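Local coordinates for conserved hypothetical protein (Sulfolobus solfataricus, PDB 2FNA) that binds ADP and magnesium and is an AAA+ ATPase that probably hydrolyses ATP, though its cellular role is not established, at residues K87-K90 against S94-K97; Q147-L152 against Y184-V189; R220-A225 against F251-N256; K290-I295 against T330-H335; G303-V308 against I320-I325. One frame throughout, in Å; residues are numbered along the deposited sequence. Where two conformers were deposited one is given.

Overall arrangement
Along the chain the five contacts run in order, except that interaction 5 is nested inside the loop closed by interaction 4. Interactions 1 and 2 belong to the ATPase domain with its five-stranded parallel sheet, their centres about 29 Å apart; interaction 1 lies across the chain's centre from interactions 4 and 5, about 45 and 54 Å from their centres. Interaction 3 pairs helices 211-225 and 243-256, its centre about 39 Å from that of interaction 2. Interactions 4 and 5, with centres about 11 Å apart, share helix 322-334 and lie in the probable winged-helix domain. A salt bridge from D185 to K334 joins interactions 2 and 4, tying that domain to the ATPase domain in this ADP-bound state.

Interaction 1: residues K87-K90 against S94-K97; sequences KLVK and SLLK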
# COMPACT_ATOMS: atom_id res chain seq x y z
N LYS A 87 8.94 -14.24 -15.55
CA LYS A 87 8.78 -15.17 -14.44
C LYS A 87 7.57 -16.11 -14.67
O LYS A 87 7.62 -17.31 -14.33
CB LYS A 87 8.58 -14.41 -13.13
CG LYS A 87 9.68 -13.41 -12.77
CD LYS A 87 9.35 -12.76 -11.44
CE LYS A 87 10.33 -11.66 -11.08
NZ LYS A 87 10.02 -11.11 -9.72
N LEU A 88 6.51 -15.56 -15.26
CA LEU A 88 5.26 -16.29 -15.48
C LEU A 88 5.36 -17.33 -16.61
O LEU A 88 4.77 -18.41 -16.49
CB LEU A 88 4.11 -15.34 -15.77
CG LEU A 88 2.74 -16.00 -15.90
CD1 LEU A 88 2.32 -16.62 -14.59
CD2 LEU A 88 1.66 -15.04 -16.40
N VAL A 89 6.07 -17.02 -17.68
CA VAL A 89 6.29 -17.99 -18.77
C VAL A 89 6.97 -19.28 -18.26
O VAL A 89 6.62 -20.37 -18.66
CB VAL A 89 7.10 -17.40 -19.96
CG1 VAL A 89 6.37 -16.20 -20.54
CG2 VAL A 89 8.53 -17.03 -19.56
N LYS A 90 7.92 -19.12 -17.33
CA LYS A 90 8.52 -20.26 -16.67
C LYS A 90 7.47 -21.15 -16.00
O LYS A 90 7.60 -22.37 -16.03
CB LYS A 90 9.55 -19.81 -15.63
CG LYS A 90 10.77 -19.16 -16.25
CD LYS A 90 11.78 -18.75 -15.20
CE LYS A 90 13.14 -18.45 -15.82
NZ LYS A 90 14.12 -17.94 -14.81
N SER A 94 2.83 -22.65 -22.11
CA SER A 94 2.07 -22.28 -23.33
C SER A 94 1.84 -20.77 -23.46
O SER A 94 1.15 -20.33 -24.39
CB SER A 94 0.72 -22.99 -23.36
OG SER A 94 -0.12 -22.60 -22.28
N LEU A 95 2.39 -19.99 -22.54
CA LEU A 95 2.22 -18.54 -22.59
C LEU A 95 3.10 -17.93 -23.68
O LEU A 95 2.64 -17.11 -24.46
CB LEU A 95 2.55 -17.91 -21.25
CG LEU A 95 2.37 -16.39 -21.10
CD1 LEU A 95 1.01 -15.96 -21.60
CD2 LEU A 95 2.52 -16.03 -19.67
N LEU A 96 4.36 -18.35 -23.73
CA LEU A 96 5.30 -17.85 -24.74
C LEU A 96 4.69 -17.98 -26.14
O LEU A 96 4.83 -17.07 -26.96
CB LEU A 96 6.64 -18.58 -24.65
CG LEU A 96 7.86 -17.70 -24.90
CD1 LEU A 96 8.08 -16.76 -23.73
CD2 LEU A 96 9.12 -18.53 -25.16
N LYS A 97 3.99 -19.09 -26.39
CA LYS A 97 3.23 -19.28 -27.62
C LYS A 97 2.05 -18.31 -27.75
O LYS A 97 1.80 -17.78 -28.83
CB LYS A 97 2.71 -20.73 -27.69
CG LYS A 97 1.77 -21.04 -28.87
CD LYS A 97 1.16 -22.46 -28.74
CE LYS A 97 -0.11 -22.64 -29.59
NZ LYS A 97 0.08 -23.63 -30.68
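L88 and L95 meet methyl to methyl where helix 74-91 ends and the short helix 95-98 begins, and this is the tight part of the contact. The CD2 atoms of L88 and L95 are 3.5 Å apart, and the two side chains cross at about a right angle. L95 holds its CG anti to the backbone N (chi1 -177°), which carries CD2 across to the other helix; the same methyl also reaches V89 CG1 at 4.0 Å. Helix 124-133 packs against this pair, F131 touching both leucines and S130 touching L95. V89 is shared: its CG1 lies 3.7 Å from CD1 of L96, a partly exposed residue whose side chain also rests on N110. The looser side belongs to the lysines. K87, K90 and K97 are exposed and take no part, K87 forming a salt bridge with E84. The chain thus turns back on four aliphatic side chains at the edge of the ATPase domain. With carbon alone meeting carbon, the turn is held by shape and by exclusion of water, at the cost of burying L96 N without a polar partner.

Interaction 2: residues Q147-L152 against Y184-V189; sequences QELVKL and YDYLRV. With EDO (1,2-ethanediol), chain I.
Residues 147-150 continue a 3-10 segment that approaches the last turn of helix 180-186, the CA atoms of Q147 and Y186 coming within 5.9 Å. That helix ends in a Schellman motif, where R188 has a positive phi of 56°, its N bonds to D185 O, and V189 N bonds weakly to Y184 O. Y186 carries the contact. With chi1 at 171°, CG lies anti to the backbone N and the ring is laid against the 3-10 turn. There CE1 of Y186 lies 3.6 Å from L149 CB, and OH reaches L149 CD1 at 3.5 Å. Nearer the backbone, CG2 of V150 packs against Y186 CB at 3.8 Å, the two side chains running past each other in opposite directions. The turn follows strand 139-144 of the parallel sheet of this P-loop NTPase fold, and the side chain of Q147 is about 9 Å from the bound magnesium ion, its NE2 hydrogen-bonded to E145 and E179. Shortening Y186 to an alanine would strip away the ring lying against L149 and V150 and is likely to open a gap between turn and helix. On the far side of the turn, K151 NZ makes a salt bridge with E148 OE1 at 2.7 Å through the oxygen's syn lone pair. R188 NH1 bonds weakly to O2 of a 1,2-ethanediol at 3.3 Å, and D185 bridges to K334 of the C-terminal domain.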
# COMPACT_ATOMS: atom_id res chain seq x y z
N GLN A 147 -2.73 2.65 -6.51
CA GLN A 147 -2.95 4.09 -6.61
C GLN A 147 -1.74 4.86 -7.23
O GLN A 147 -1.90 5.95 -7.71
CB GLN A 147 -3.39 4.72 -5.26
CG GLN A 147 -2.28 5.07 -4.24
CD GLN A 147 -1.68 3.86 -3.54
OE1 GLN A 147 -2.02 2.72 -3.83
NE2 GLN A 147 -0.80 4.11 -2.62
N GLU A 148 -0.54 4.27 -7.20
CA GLU A 148 0.62 4.81 -7.89
C GLU A 148 0.39 5.00 -9.41
O GLU A 148 1.02 5.82 -10.04
CB GLU A 148 1.82 3.88 -7.67
CG GLU A 148 2.40 3.91 -6.25
CD GLU A 148 3.07 5.24 -5.88
OE1 GLU A 148 3.69 5.89 -6.76
OE2 GLU A 148 2.98 5.63 -4.70
N LEU A 149 -0.49 4.19 -9.98
CA LEU A 149 -0.84 4.24 -11.41
C LEU A 149 -1.55 5.50 -11.83
O LEU A 149 -1.70 5.78 -13.01
CB LEU A 149 -1.69 3.03 -11.76
CG LEU A 149 -1.02 1.67 -11.64
CD1 LEU A 149 -2.03 0.58 -11.89
CD2 LEU A 149 0.11 1.52 -12.63
N VAL A 150 -2.02 6.27 -10.86
CA VAL A 150 -2.47 7.62 -11.12
C VAL A 150 -1.39 8.43 -11.85
O VAL A 150 -1.67 9.28 -12.71
CB VAL A 150 -2.77 8.37 -9.80
CG1 VAL A 150 -2.97 9.82 -10.06
CG2 VAL A 150 -4.00 7.80 -9.11
N LYS A 151 -0.16 8.18 -11.45
CA LYS A 151 1.03 8.82 -12.05
C LYS A 151 1.33 8.32 -13.45
O LYS A 151 2.10 8.94 -14.18
CB LYS A 151 2.23 8.55 -11.16
CG LYS A 151 2.14 9.11 -9.76
CD LYS A 151 3.20 8.45 -8.88
CE LYS A 151 3.23 9.03 -7.47
NZ LYS A 151 4.39 8.46 -6.72
N LEU A 152 0.75 7.19 -13.83
CA LEU A 152 0.92 6.66 -15.18
C LEU A 152 -0.09 7.35 -16.17
O LEU A 152 -1.03 6.72 -16.69
CB LEU A 152 0.76 5.15 -15.15
CG LEU A 152 0.99 4.35 -16.44
CD1 LEU A 152 2.44 4.26 -16.81
CD2 LEU A 152 0.44 2.95 -16.28
N TYR A 184 -9.42 4.64 -4.44
CA TYR A 184 -10.79 4.78 -4.96
C TYR A 184 -10.90 5.79 -6.13
O TYR A 184 -11.60 5.53 -7.11
CB TYR A 184 -11.78 5.08 -3.82
CG TYR A 184 -12.14 3.83 -3.02
CD1 TYR A 184 -11.33 3.36 -1.98
CD2 TYR A 184 -13.31 3.12 -3.29
CE1 TYR A 184 -11.68 2.21 -1.25
CE2 TYR A 184 -13.65 1.99 -2.58
CZ TYR A 184 -12.83 1.54 -1.56
OH TYR A 184 -13.23 0.43 -0.84
N ASP A 185 -10.23 6.94 -6.00
CA ASP A 185 -10.16 7.94 -7.05
C ASP A 185 -9.54 7.34 -8.31
O ASP A 185 -10.02 7.58 -9.42
CB ASP A 185 -9.31 9.12 -6.62
CG ASP A 185 -9.99 9.96 -5.59
OD1 ASP A 185 -11.11 9.61 -5.23
OD2 ASP A 185 -9.39 10.96 -5.14
N TYR A 186 -8.47 6.58 -8.14
CA TYR A 186 -7.82 5.92 -9.30
C TYR A 186 -8.79 5.04 -10.13
O TYR A 186 -8.77 5.05 -11.36
CB TYR A 186 -6.62 5.10 -8.86
CG TYR A 186 -6.11 4.28 -10.02
CD1 TYR A 186 -5.51 4.89 -11.12
CD2 TYR A 186 -6.35 2.93 -10.08
CE1 TYR A 186 -5.10 4.16 -12.22
CE2 TYR A 186 -5.94 2.20 -11.17
CZ TYR A 186 -5.33 2.83 -12.25
OH TYR A 186 -4.92 2.05 -13.33
N LEU A 187 -9.63 4.30 -9.43
CA LEU A 187 -10.57 3.34 -10.00
C LEU A 187 -11.89 4.04 -10.42
O LEU A 187 -12.77 3.40 -11.01
CB LEU A 187 -10.83 2.21 -8.97
CG LEU A 187 -9.66 1.30 -8.56
CD1 LEU A 187 -9.98 0.45 -7.34
CD2 LEU A 187 -9.21 0.39 -9.69
N ARG A 188 -11.97 5.35 -10.12
CA ARG A 188 -13.04 6.24 -10.54
C ARG A 188 -14.41 5.72 -10.09
O ARG A 188 -15.39 5.83 -10.80
CB ARG A 188 -12.99 6.49 -12.07
CG ARG A 188 -11.57 6.80 -12.57
CD ARG A 188 -11.52 7.44 -13.95
NE ARG A 188 -10.14 7.80 -14.34
CZ ARG A 188 -9.81 8.48 -15.44
NH1 ARG A 188 -10.74 8.93 -16.28
NH2 ARG A 188 -8.54 8.76 -15.70
N VAL A 189 -14.45 5.18 -8.88
CA VAL A 189 -15.66 4.65 -8.26
C VAL A 189 -16.79 5.65 -8.17
O VAL A 189 -17.97 5.27 -8.10
CB VAL A 189 -15.31 4.04 -6.85
CG1 VAL A 189 -16.53 3.59 -6.09
CG2 VAL A 189 -14.39 2.87 -7.04
C1 EDO I . -12.35 6.22 -17.56
O1 EDO I . -12.06 5.40 -18.75
C2 EDO I . -13.56 7.15 -17.72
O2 EDO I . -13.85 7.93 -16.53

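Interaction 3: residues R220-A225 against F251-N256; sequences RGFQEA and FIYLDN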
# COMPACT_ATOMS: atom_id res chain seq x y z
N ARG A 220 3.76 -13.00 21.71
CA ARG A 220 4.02 -14.14 20.85
C ARG A 220 5.45 -14.16 20.29
O ARG A 220 6.06 -15.21 20.21
CB ARG A 220 3.00 -14.21 19.72
CG ARG A 220 3.42 -15.21 18.68
CD ARG A 220 2.31 -15.70 17.82
NE ARG A 220 2.92 -16.25 16.61
CZ ARG A 220 2.25 -16.68 15.55
NH1 ARG A 220 0.92 -16.64 15.55
NH2 ARG A 220 2.92 -17.14 14.49
N GLY A 221 6.01 -13.01 19.92
CA GLY A 221 7.34 -13.00 19.32
C GLY A 221 8.44 -13.23 20.33
O GLY A 221 9.49 -13.82 20.03
N PHE A 222 8.21 -12.75 21.55
CA PHE A 222 9.16 -13.00 22.66
C PHE A 222 9.14 -14.43 23.19
O PHE A 222 10.21 -15.05 23.45
CB PHE A 222 8.93 -11.98 23.78
CG PHE A 222 9.27 -10.56 23.39
CD1 PHE A 222 10.38 -10.29 22.59
CD2 PHE A 222 8.48 -9.49 23.79
CE1 PHE A 222 10.70 -8.99 22.22
CE2 PHE A 222 8.80 -8.19 23.44
CZ PHE A 222 9.90 -7.93 22.64
N GLN A 223 7.94 -14.98 23.34
CA GLN A 223 7.77 -16.38 23.68
C GLN A 223 8.46 -17.29 22.64
O GLN A 223 9.24 -18.19 22.99
CB GLN A 223 6.28 -16.73 23.91
CG GLN A 223 5.73 -15.98 25.17
CD GLN A 223 4.37 -16.48 25.69
OE1 GLN A 223 3.65 -17.23 24.99
NE2 GLN A 223 4.01 -16.07 26.92
N GLU A 224 8.28 -16.97 21.38
CA GLU A 224 8.98 -17.65 20.30
C GLU A 224 10.51 -17.52 20.32
O GLU A 224 11.21 -18.49 20.03
CB GLU A 224 8.42 -17.14 18.98
CG GLU A 224 9.23 -17.41 17.72
CD GLU A 224 8.57 -16.76 16.50
OE1 GLU A 224 7.37 -17.06 16.25
OE2 GLU A 224 9.25 -15.93 15.83
N ALA A 225 11.05 -16.33 20.63
CA ALA A 225 12.51 -16.17 20.82
C ALA A 225 13.02 -16.85 22.10
O ALA A 225 14.22 -17.07 22.26
CB ALA A 225 12.90 -14.68 20.83
N PHE A 251 12.33 -6.63 16.82
CA PHE A 251 13.59 -7.05 16.26
C PHE A 251 14.75 -6.41 17.03
O PHE A 251 15.68 -7.11 17.45
CB PHE A 251 13.69 -6.71 14.76
CG PHE A 251 14.98 -7.18 14.13
CD1 PHE A 251 16.15 -6.48 14.33
CD2 PHE A 251 15.03 -8.34 13.38
CE1 PHE A 251 17.38 -6.93 13.83
CE2 PHE A 251 16.23 -8.79 12.86
CZ PHE A 251 17.41 -8.07 13.07
N ILE A 252 14.69 -5.09 17.23
CA ILE A 252 15.76 -4.38 17.92
C ILE A 252 15.90 -4.85 19.35
O ILE A 252 17.02 -5.04 19.83
CB ILE A 252 15.56 -2.84 17.90
CG1 ILE A 252 15.55 -2.29 16.47
CG2 ILE A 252 16.67 -2.16 18.67
CD1 ILE A 252 16.77 -2.61 15.68
N TYR A 253 14.78 -5.02 20.05
CA TYR A 253 14.88 -5.48 21.44
C TYR A 253 15.52 -6.87 21.53
O TYR A 253 16.27 -7.15 22.43
CB TYR A 253 13.51 -5.51 22.14
CG TYR A 253 13.68 -5.89 23.59
CD1 TYR A 253 13.99 -4.93 24.54
CD2 TYR A 253 13.58 -7.22 24.02
CE1 TYR A 253 14.20 -5.27 25.87
CE2 TYR A 253 13.76 -7.56 25.34
CZ TYR A 253 14.07 -6.58 26.26
OH TYR A 253 14.27 -6.91 27.58
N LEU A 254 15.20 -7.75 20.60
CA LEU A 254 15.83 -9.06 20.59
C LEU A 254 17.31 -8.95 20.34
O LEU A 254 18.13 -9.69 20.87
CB LEU A 254 15.17 -9.95 19.52
CG LEU A 254 13.78 -10.53 19.83
CD1 LEU A 254 13.40 -11.50 18.75
CD2 LEU A 254 13.73 -11.21 21.18
N ASP A 255 17.68 -7.96 19.56
CA ASP A 255 19.05 -7.81 19.17
C ASP A 255 19.88 -7.20 20.28
O ASP A 255 21.05 -7.50 20.40
CB ASP A 255 19.15 -6.93 17.93
CG ASP A 255 20.50 -7.00 17.31
OD1 ASP A 255 20.99 -8.14 17.10
OD2 ASP A 255 21.09 -5.92 17.10
N ASN A 256 19.27 -6.32 21.08
CA ASN A 256 20.03 -5.62 22.06
C ASN A 256 19.57 -5.78 23.54
O ASN A 256 20.37 -5.58 24.44
CB ASN A 256 20.14 -4.17 21.61
CG ASN A 256 19.43 -3.25 22.52
OD1 ASN A 256 18.20 -3.31 22.66
ND2 ASN A 256 20.22 -2.40 23.22
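F222 reaches from helix 211-225 toward Y253 and L254 of helix 243-256, and its ring and L254 together bridge the helices. From CB, which makes no close approach to the other helix, the side chain leaves with CG anti to the carbonyl carbon (chi1 -67°), and the ring swings to the neighbouring helix. CD1 is the first atom to arrive, 3.7 Å from L254 CD2, a methyl that sits at the ring edge, near its plane. CE1 of F222 touches two partners: the same leucine methyl and, at 3.8 Å, CD2 of Y253. CZ, the tip, is 4.0 Å from Y253 CD2. The two aromatic rings meet obliquely, their centroids 5.6 Å apart and their planes at 67°. L254 CD2 turns out to be the busiest atom, because one turn along from F222 it also touches A225 CB at 3.6 Å. The short helical segments run in the same general direction, inclined by 31°, their axes 11.2 Å apart, a spacing that leaves room for the large side chains between them. F229 completes the aromatic cluster, stacked on F222 and edge-to-face with Y253, while F4 near the N-terminus meets F222 edge-to-face and also touches L254. I227 lies against F222 and L254 from the loop after helix 211-225, and Y253 rests on A262, so that helix 259-282 also borders the pair of helices.

Interaction 4: residues K290-I295 against T330-H335; sequences KRYLNI and TQLTKH
The segments of helices 289-299 and 322-334 cross at -67° with their axes 12.0 Å apart at closest approach, Y292 and L332 being the residues with the nearest CA atoms. Y292 and L332 fill the gap between them, sliding past each other in opposite directions. The leucine brings its branch point to the ring, CG lying 4.0 Å from Y292 CD1, while its methyl CD1 sits at the ring edge, in plane. That same methyl is pressed against I295 CG2 at 3.4 Å, closer than ordinary carbon contact, so the packing is tight here. In I295 CG2 stands anti to the backbone N, which turns this branch toward helix 322-334 one turn along from Y292. At the other end of the tyrosine, OH lies over the aliphatic part of Q331, 3.5 Å from its CB and 3.6 Å from its CG. The chain of Q331 then bends at chi2 (-58°) and takes its amide away from the tyrosine, where OE1 accepts a hydrogen bond from R285 NH1. The contact is therefore apolar in its middle, with OE1 of the glutamine satisfied beyond it. The long helix 259-282 closes this core from another side: F281 meets the Y292 ring edge-to-face and touches L332, and F278 touches both. Y328, on helix 322-334, adds a second edge-to-face partner for Y292, and I295 leans on V308 of helix 305-316.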
# COMPACT_ATOMS: atom_id res chain seq x y z
N LYS A 290 5.68 24.67 2.53
CA LYS A 290 5.71 25.25 3.88
C LYS A 290 4.35 25.19 4.57
O LYS A 290 4.26 24.97 5.77
CB LYS A 290 6.23 26.70 3.83
CG LYS A 290 7.72 26.79 3.51
CD LYS A 290 8.24 28.23 3.49
N ARG A 291 3.29 25.36 3.80
CA ARG A 291 1.94 25.31 4.32
C ARG A 291 1.59 23.91 4.82
O ARG A 291 1.05 23.76 5.91
CB ARG A 291 0.95 25.73 3.25
CG ARG A 291 1.24 27.12 2.68
CD ARG A 291 0.10 27.67 1.87
NE ARG A 291 0.25 29.11 1.68
CZ ARG A 291 -0.70 29.91 1.20
NH1 ARG A 291 -1.87 29.42 0.83
NH2 ARG A 291 -0.46 31.20 1.07
N TYR A 292 1.89 22.89 4.02
CA TYR A 292 1.68 21.50 4.45
C TYR A 292 2.46 21.17 5.75
O TYR A 292 1.90 20.59 6.67
CB TYR A 292 2.03 20.52 3.32
CG TYR A 292 0.94 20.39 2.27
CD1 TYR A 292 -0.30 19.85 2.60
CD2 TYR A 292 1.15 20.77 0.94
CE1 TYR A 292 -1.31 19.71 1.66
CE2 TYR A 292 0.13 20.62 -0.03
CZ TYR A 292 -1.09 20.10 0.34
OH TYR A 292 -2.12 19.93 -0.58
N LEU A 293 3.74 21.54 5.82
CA LEU A 293 4.53 21.34 7.04
C LEU A 293 3.84 22.00 8.24
O LEU A 293 3.79 21.44 9.33
CB LEU A 293 5.96 21.91 6.90
CG LEU A 293 6.95 21.01 6.15
CD1 LEU A 293 8.10 21.82 5.58
CD2 LEU A 293 7.45 19.87 7.06
N ASN A 294 3.31 23.20 8.01
CA ASN A 294 2.63 23.94 9.06
C ASN A 294 1.37 23.22 9.53
O ASN A 294 1.13 23.10 10.73
CB ASN A 294 2.28 25.33 8.55
CG ASN A 294 1.83 26.25 9.65
OD1 ASN A 294 0.73 26.09 10.21
ND2 ASN A 294 2.66 27.23 9.97
N ILE A 295 0.57 22.75 8.58
CA ILE A 295 -0.66 22.01 8.89
C ILE A 295 -0.38 20.78 9.75
O ILE A 295 -1.13 20.50 10.68
CB ILE A 295 -1.40 21.57 7.61
CG1 ILE A 295 -2.09 22.78 6.94
CG2 ILE A 295 -2.40 20.44 7.91
CD1 ILE A 295 -2.64 22.52 5.55
N THR A 330 -8.00 18.14 2.22
CA THR A 330 -8.50 17.07 1.34
C THR A 330 -7.38 16.21 0.78
O THR A 330 -7.51 14.99 0.70
CB THR A 330 -9.31 17.65 0.15
OG1 THR A 330 -10.50 18.26 0.67
CG2 THR A 330 -9.70 16.55 -0.86
N GLN A 331 -6.28 16.84 0.36
CA GLN A 331 -5.15 16.11 -0.16
C GLN A 331 -4.54 15.21 0.95
O GLN A 331 -4.26 14.03 0.72
CB GLN A 331 -4.12 17.08 -0.75
CG GLN A 331 -4.55 17.70 -2.07
CD GLN A 331 -4.85 16.64 -3.13
OE1 GLN A 331 -3.95 15.95 -3.60
NE2 GLN A 331 -6.12 16.49 -3.47
N LEU A 332 -4.36 15.79 2.13
CA LEU A 332 -3.78 15.07 3.29
C LEU A 332 -4.64 13.88 3.66
O LEU A 332 -4.13 12.76 3.93
CB LEU A 332 -3.62 16.05 4.48
CG LEU A 332 -2.45 17.04 4.36
CD1 LEU A 332 -2.48 18.11 5.44
CD2 LEU A 332 -1.12 16.30 4.40
N THR A 333 -5.96 14.08 3.65
CA THR A 333 -6.90 12.99 3.94
C THR A 333 -6.88 11.90 2.87
O THR A 333 -6.92 10.69 3.19
CB THR A 333 -8.33 13.52 4.10
OG1 THR A 333 -8.35 14.51 5.12
CG2 THR A 333 -9.27 12.43 4.50
N LYS A 334 -6.81 12.30 1.60
CA LYS A 334 -6.80 11.34 0.48
C LYS A 334 -5.55 10.48 0.51
O LYS A 334 -5.58 9.34 0.07
CB LYS A 334 -6.84 12.05 -0.88
CG LYS A 334 -8.11 12.80 -1.17
CD LYS A 334 -9.07 12.01 -2.05
CE LYS A 334 -9.84 12.95 -2.95
NZ LYS A 334 -11.04 12.25 -3.49
N HIS A 335 -4.44 11.06 0.95
CA HIS A 335 -3.16 10.41 0.99
C HIS A 335 -2.89 9.78 2.39
O HIS A 335 -1.85 9.17 2.62
CB HIS A 335 -2.04 11.36 0.54
CG HIS A 335 -2.09 11.71 -0.92
ND1 HIS A 335 -1.30 11.09 -1.87
CD2 HIS A 335 -2.86 12.60 -1.60
CE1 HIS A 335 -1.57 11.59 -3.06
NE2 HIS A 335 -2.52 12.49 -2.93

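Interaction 5: residues G303-V308 against I320-I325; sequences GKWSDV and ISDSEI
In the probable winged helix-turn-helix domain, the N-terminal turns of helices 305-316 and 322-334 meet through W305 and I325. The isoleucine lays its methyl CG2 over one face of the indole, a CH-pi contact in which CG2 stands 3.4 Å from the centroid of the W305 six-membered ring and 13° off its normal. The indole gets there because CG of W305 is placed opposite the backbone N (chi1 -177°). At the ring edge, CH2 of W305 lies 3.5 Å from the backbone O of D322. V308 supports the isoleucine more loosely, its CG1 being 4.3 Å from I325 CG2. A serine at W305 would probably uncover I325 and leave its methyl without an aromatic face to rest on. Both helix starts are held by side chains: D307 OD2 accepts from K304 N at 2.7 Å, and S321 with E324 forms a capping box, E324 N donating to S321 OG at 3.2 Å. V308 also touches L299 of helix 289-299. The consecutive helices 305-316 and 322-334, joined by a short turn, are consistent with a helix-turn-helix like that of the MCM C-terminal domain.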
# COMPACT_ATOMS: atom_id res chain seq x y z
N GLY A 303 -6.42 18.97 15.97
CA GLY A 303 -6.97 20.32 15.94
C GLY A 303 -8.15 20.46 14.99
O GLY A 303 -8.47 19.53 14.24
N LYS A 304 -8.80 21.62 15.05
CA LYS A 304 -9.93 21.91 14.17
C LYS A 304 -9.49 22.84 13.04
O LYS A 304 -8.38 23.38 13.07
CB LYS A 304 -11.06 22.55 14.99
CG LYS A 304 -11.61 21.64 16.11
CD LYS A 304 -12.02 22.43 17.35
CE LYS A 304 -13.36 21.95 17.92
NZ LYS A 304 -14.53 22.44 17.10
N TRP A 305 -10.35 22.99 12.04
CA TRP A 305 -10.19 23.96 10.95
C TRP A 305 -9.67 25.31 11.42
O TRP A 305 -8.72 25.84 10.84
CB TRP A 305 -11.53 24.18 10.28
CG TRP A 305 -11.50 25.09 9.11
CD1 TRP A 305 -11.44 26.46 9.12
CD2 TRP A 305 -11.57 24.71 7.74
NE1 TRP A 305 -11.45 26.94 7.84
CE2 TRP A 305 -11.53 25.89 6.97
CE3 TRP A 305 -11.65 23.48 7.08
CZ2 TRP A 305 -11.57 25.87 5.58
CZ3 TRP A 305 -11.69 23.46 5.70
CH2 TRP A 305 -11.65 24.65 4.97
N SER A 306 -10.32 25.87 12.44
CA SER A 306 -9.91 27.15 13.01
C SER A 306 -8.43 27.14 13.41
O SER A 306 -7.73 28.11 13.16
CB SER A 306 -10.78 27.53 14.22
OG SER A 306 -10.95 26.45 15.13
N ASP A 307 -7.96 26.02 13.98
CA ASP A 307 -6.56 25.91 14.41
C ASP A 307 -5.61 25.90 13.19
O ASP A 307 -4.54 26.51 13.20
CB ASP A 307 -6.34 24.66 15.27
CG ASP A 307 -7.23 24.64 16.52
OD1 ASP A 307 -6.96 25.42 17.47
OD2 ASP A 307 -8.19 23.84 16.54
N VAL A 308 -6.02 25.17 12.15
CA VAL A 308 -5.27 25.10 10.88
C VAL A 308 -5.21 26.52 10.26
O VAL A 308 -4.14 27.04 9.93
CB VAL A 308 -5.91 24.06 9.91
CG1 VAL A 308 -5.27 24.13 8.55
CG2 VAL A 308 -5.79 22.63 10.47
N ILE A 320 -5.97 33.74 4.44
CA ILE A 320 -5.94 32.57 3.54
C ILE A 320 -7.37 32.05 3.33
O ILE A 320 -8.15 31.95 4.27
CB ILE A 320 -4.98 31.47 4.09
CG1 ILE A 320 -3.52 31.92 3.94
CG2 ILE A 320 -5.18 30.12 3.35
CD1 ILE A 320 -2.56 31.23 4.88
N SER A 321 -7.71 31.75 2.08
CA SER A 321 -9.09 31.44 1.73
C SER A 321 -9.50 30.09 2.28
O SER A 321 -8.65 29.26 2.64
CB SER A 321 -9.30 31.47 0.22
OG SER A 321 -8.64 30.39 -0.41
N ASP A 322 -10.81 29.86 2.32
CA ASP A 322 -11.34 28.55 2.71
C ASP A 322 -11.16 27.50 1.62
O ASP A 322 -11.18 26.31 1.92
CB ASP A 322 -12.81 28.66 3.11
CG ASP A 322 -13.03 29.53 4.34
OD1 ASP A 322 -12.08 29.71 5.14
OD2 ASP A 322 -14.16 30.03 4.50
N SER A 323 -11.00 27.93 0.37
CA SER A 323 -10.80 27.01 -0.76
C SER A 323 -9.43 26.38 -0.70
O SER A 323 -9.29 25.18 -0.96
CB SER A 323 -10.92 27.74 -2.11
OG SER A 323 -12.20 28.31 -2.30
N GLU A 324 -8.43 27.20 -0.41
CA GLU A 324 -7.06 26.73 -0.27
C GLU A 324 -6.97 25.73 0.89
O GLU A 324 -6.45 24.62 0.71
CB GLU A 324 -6.10 27.91 -0.05
CG GLU A 324 -5.84 28.72 -1.32
CD GLU A 324 -5.06 30.01 -1.07
OE1 GLU A 324 -5.59 30.96 -0.42
OE2 GLU A 324 -3.91 30.10 -1.55
N ILE A 325 -7.51 26.13 2.04
CA ILE A 325 -7.51 25.31 3.26
C ILE A 325 -8.17 23.94 3.03
O ILE A 325 -7.64 22.92 3.42
CB ILE A 325 -8.25 25.99 4.44
CG1 ILE A 325 -7.64 27.37 4.78
CG2 ILE A 325 -8.27 25.07 5.68
CD1 ILE A 325 -6.50 27.35 5.78